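Local coordinates for protein acetyl transferase (PDB 1S7N) that probably transfers the acetyl group of acetyl-coenzyme A to the N-terminal residue of ribosomal protein L7/L12, at residues 97-102 with 133-138. Residues are numbered along the deposited sequence; the frame is centred on the assembly and turned at random.
Sequences AYIGYW and FVIKCR. With COA (coenzyme A), chain F.
A97 and F133 open a parallel pairing that is bonded at one end and splayed at the other. The backbone of V134 makes both direct hydrogen bonds: its N donates to A97 O at 2.8 Å, and its O accepts the N-H of I99 in a nearly straight bond (169°). Beyond them the strands diverge, their axes at 49°, and water takes over. One water receives the N-H of K136 and donates to I99 O, standing where a direct strand bond would otherwise run; a second donates to K136 O at 2.9 Å and more weakly to I99 O.

Apolar contacts lie on both faces. Y98 and V134 stand side by side, Y98 CD2 3.9 Å from V134 CG1, while the extended chain of K136 slants past the same ring with its CE; the Y98 OH is hydrogen-bonded to E91. Across the sheet, I99 CD1 reaches F133 CB and I135 CG1, with F153 covering this patch. Further along, Y101 CG sits between its backbone N and carbonyl carbon (chi1 49°), which turns the ring across toward strand 132-138 and brings its edge to I135 CD1, in plane and 3.7 Å from Y101 CE2. The Y101 OH is hydrogen-bonded to S144.

Coenzyme A enters the widening gap: N4P donates to Y101 O at 2.7 Å, extending the strand's bonding pattern, and S1P lies 3.6 Å from C137 CB. Strands 96-103 and 132-138, joined through helix 112-127 as a beta-alpha-beta unit, thus form the V-shaped splay characteristic of the GNAT fold, where the pantetheine arm is received.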
loop_
_atom_site.group_PDB
_atom_site.type_symbol
_atom_site.label_atom_id
_atom_site.label_comp_id
_atom_site.label_asym_id
_atom_site.label_seq_id
_atom_site.Cartn_x
_atom_site.Cartn_y
_atom_site.Cartn_z
ATOM N N ALA B 97 -1.353 8.351 -5.352
ATOM C CA ALA B 97 -2.252 7.316 -5.707
ATOM C C ALA B 97 -1.497 6.252 -6.552
ATOM O O ALA B 97 -0.554 6.578 -7.303
ATOM C CB ALA B 97 -3.449 7.876 -6.462
ATOM N N TYR B 98 -1.892 4.984 -6.356
ATOM C CA TYR B 98 -1.338 3.844 -7.044
ATOM C C TYR B 98 -2.386 3.451 -8.065
ATOM O O TYR B 98 -3.560 3.226 -7.737
ATOM C CB TYR B 98 -1.073 2.648 -6.103
ATOM C CG TYR B 98 -0.188 3.014 -4.950
ATOM C CD1 TYR B 98 -0.709 3.683 -3.832
ATOM C CD2 TYR B 98 1.169 2.786 -4.999
ATOM C CE1 TYR B 98 0.135 4.110 -2.784
ATOM C CE2 TYR B 98 2.028 3.222 -3.984
ATOM C CZ TYR B 98 1.495 3.884 -2.881
ATOM O OH TYR B 98 2.332 4.386 -1.880
ATOM N N ILE B 99 -1.906 3.347 -9.292
ATOM C CA ILE B 99 -2.680 3.040 -10.463
ATOM C C ILE B 99 -2.737 1.559 -10.818
ATOM O O ILE B 99 -1.764 0.844 -10.658
ATOM C CB ILE B 99 -2.054 3.770 -11.652
ATOM C CG1 ILE B 99 -2.256 5.257 -11.469
ATOM C CG2 ILE B 99 -2.629 3.254 -13.016
ATOM C CD1 ILE B 99 -1.248 6.073 -12.290
ATOM N N GLY B 100 -3.885 1.136 -11.319
ATOM C CA GLY B 100 -4.017 -0.244 -11.779
ATOM C C GLY B 100 -4.833 -0.180 -13.054
ATOM O O GLY B 100 -5.681 0.687 -13.153
ATOM N N TYR B 101 -4.621 -1.094 -13.993
ATOM C CA TYR B 101 -5.412 -1.120 -15.246
ATOM C C TYR B 101 -5.282 -2.420 -16.065
ATOM O O TYR B 101 -4.274 -3.169 -15.973
ATOM C CB TYR B 101 -5.015 0.070 -16.215
ATOM C CG TYR B 101 -3.508 0.245 -16.457
ATOM C CD1 TYR B 101 -2.766 -0.705 -17.171
ATOM C CD2 TYR B 101 -2.794 1.311 -15.855
ATOM C CE1 TYR B 101 -1.333 -0.618 -17.230
ATOM C CE2 TYR B 101 -1.365 1.413 -15.926
ATOM C CZ TYR B 101 -0.640 0.414 -16.611
ATOM O OH TYR B 101 0.752 0.442 -16.613
ATOM N N TRP B 102 -6.291 -2.613 -16.909
ATOM C CA TRP B 102 -6.310 -3.674 -17.880
ATOM C C TRP B 102 -7.349 -3.295 -18.916
ATOM O O TRP B 102 -8.285 -2.524 -18.639
ATOM C CB TRP B 102 -6.615 -5.058 -17.252
ATOM C CG TRP B 102 -7.963 -5.147 -16.570
ATOM C CD1 TRP B 102 -8.229 -4.943 -15.231
ATOM C CD2 TRP B 102 -9.167 -5.656 -17.138
ATOM N NE1 TRP B 102 -9.519 -5.328 -14.947
ATOM C CE2 TRP B 102 -10.111 -5.769 -16.093
ATOM C CE3 TRP B 102 -9.544 -6.015 -18.430
ATOM C CZ2 TRP B 102 -11.405 -6.241 -16.301
ATOM C CZ3 TRP B 102 -10.848 -6.483 -18.652
ATOM C CH2 TRP B 102 -11.759 -6.591 -17.593
ATOM N N PHE B 133 1.540 10.193 -8.880
ATOM C CA PHE B 133 0.911 9.046 -9.500
ATOM C C PHE B 133 1.897 7.900 -9.623
ATOM O O PHE B 133 2.993 8.058 -10.214
ATOM C CB PHE B 133 0.380 9.451 -10.897
ATOM C CG PHE B 133 -0.608 10.549 -10.832
ATOM C CD1 PHE B 133 -0.199 11.863 -10.830
ATOM C CD2 PHE B 133 -1.968 10.273 -10.676
ATOM C CE1 PHE B 133 -1.141 12.921 -10.663
ATOM C CE2 PHE B 133 -2.939 11.333 -10.501
ATOM C CZ PHE B 133 -2.496 12.663 -10.499
ATOM N N VAL B 134 1.508 6.736 -9.120
ATOM C CA VAL B 134 2.416 5.603 -9.138
ATOM C C VAL B 134 1.941 4.379 -9.913
ATOM O O VAL B 134 0.771 3.998 -9.864
ATOM C CB VAL B 134 2.716 5.132 -7.710
ATOM C CG1 VAL B 134 3.753 3.946 -7.686
ATOM C CG2 VAL B 134 3.190 6.248 -6.910
ATOM N N ILE B 135 2.871 3.754 -10.615
ATOM C CA ILE B 135 2.575 2.532 -11.309
ATOM C C ILE B 135 3.547 1.474 -10.851
ATOM O O ILE B 135 4.771 1.675 -10.924
ATOM C CB ILE B 135 2.702 2.670 -12.876
ATOM C CG1 ILE B 135 1.595 3.605 -13.396
ATOM C CG2 ILE B 135 2.594 1.282 -13.545
ATOM C CD1 ILE B 135 1.392 3.608 -14.915
ATOM N N LYS B 136 3.015 0.352 -10.352
ATOM C CA LYS B 136 3.904 -0.751 -10.019
ATOM C C LYS B 136 3.604 -1.784 -11.086
ATOM O O LYS B 136 2.425 -2.052 -11.406
ATOM C CB LYS B 136 3.583 -1.355 -8.665
ATOM C CG LYS B 136 3.790 -0.396 -7.468
ATOM C CD LYS B 136 3.253 -1.126 -6.222
ATOM C CE LYS B 136 3.383 -0.366 -4.943
ATOM N NZ LYS B 136 2.372 -1.005 -3.973
ATOM N N CYS B 137 4.624 -2.362 -11.691
ATOM C CA CYS B 137 4.304 -3.407 -12.640
ATOM C C CYS B 137 5.438 -4.346 -12.716
ATOM O O CYS B 137 6.578 -3.943 -12.560
ATOM C CB CYS B 137 3.960 -2.842 -14.018
ATOM S SG CYS B 137 5.301 -1.975 -14.800
ATOM N N ARG B 138 5.132 -5.623 -12.914
ATOM C CA ARG B 138 6.204 -6.624 -13.017
ATOM C C ARG B 138 7.332 -6.245 -14.024
ATOM O O ARG B 138 7.070 -5.762 -15.122
ATOM C CB ARG B 138 5.603 -7.981 -13.432
ATOM C CG ARG B 138 5.073 -8.799 -12.215
ATOM C CD ARG B 138 4.774 -10.192 -12.676
ATOM N NE ARG B 138 3.909 -10.027 -13.811
ATOM C CZ ARG B 138 4.153 -10.424 -15.043
ATOM N NH1 ARG B 138 5.258 -11.074 -15.357
ATOM N NH2 ARG B 138 3.291 -10.048 -15.979
HETATM N N1A COA F . -1.471 7.276 -28.001
HETATM C C2A COA F . -0.539 6.357 -27.600
HETATM N N3A COA F . -0.283 5.159 -28.186
HETATM C C4A COA F . -1.034 4.864 -29.307
HETATM C C5A COA F . -2.009 5.748 -29.799
HETATM C C6A COA F . -2.216 7.006 -29.099
HETATM N N6A COA F . -3.160 7.846 -29.566
HETATM N N7A COA F . -2.655 5.238 -30.934
HETATM C C8A COA F . -2.120 4.073 -31.137
HETATM N N9A COA F . -1.165 3.831 -30.171
HETATM C C1B COA F . -0.417 2.552 -30.044
HETATM C C2B COA F . 1.038 2.635 -29.635
HETATM O O2B COA F . 1.793 2.665 -30.824
HETATM C C3B COA F . 1.258 1.300 -28.996
HETATM O O3B COA F . 1.393 0.336 -30.015
HETATM P P3B COA F . 2.336 -0.996 -29.839
HETATM O O7A COA F . 1.721 -1.934 -30.847
HETATM O O8A COA F . 2.319 -1.498 -28.432
HETATM O O9A COA F . 3.715 -0.499 -30.221
HETATM C C4B COA F . -0.056 1.097 -28.242
HETATM O O4B COA F . -1.060 1.685 -29.065
HETATM C C5B COA F . -0.164 1.553 -26.771
HETATM O O5B COA F . -1.528 1.522 -26.341
HETATM P P1A COA F . -1.944 1.765 -24.747
HETATM O O1A COA F . -1.020 2.736 -24.106
HETATM O O2A COA F . -3.360 2.103 -24.752
HETATM O O3A COA F . -1.710 0.336 -24.081
HETATM P P2A COA F . -1.970 -1.114 -24.691
HETATM O O4A COA F . -3.057 -1.164 -25.661
HETATM O O5A COA F . -0.710 -1.673 -25.174
HETATM O O6A COA F . -2.351 -2.036 -23.433
HETATM C CBP COA F . -2.187 -2.868 -21.180
HETATM C CCP COA F . -1.490 -2.047 -22.280
HETATM C CDP COA F . -1.149 -3.171 -20.034
HETATM C CEP COA F . -3.400 -2.018 -20.613
HETATM C CAP COA F . -2.737 -4.181 -21.802
HETATM O OAP COA F . -1.674 -4.910 -22.458
HETATM C C9P COA F . -3.463 -5.070 -20.820
HETATM O O9P COA F . -4.594 -4.825 -20.446
HETATM N N8P COA F . -2.630 -5.966 -20.255
HETATM C C7P COA F . -3.108 -7.092 -19.500
HETATM C C6P COA F . -3.333 -6.691 -18.017
HETATM C C5P COA F . -2.116 -6.039 -17.420
HETATM O O5P COA F . -1.002 -6.332 -17.753
HETATM N N4P COA F . -2.382 -4.904 -16.679
HETATM C C3P COA F . -1.309 -4.143 -16.025
HETATM C C2P COA F . -0.668 -4.870 -14.802
HETATM S S1P COA F . 0.504 -3.747 -13.977
HETATM O O HOH W 1 0.507 0.686 -9.087
HETATM O O HOH W 2 -0.024 -1.192 -12.674
#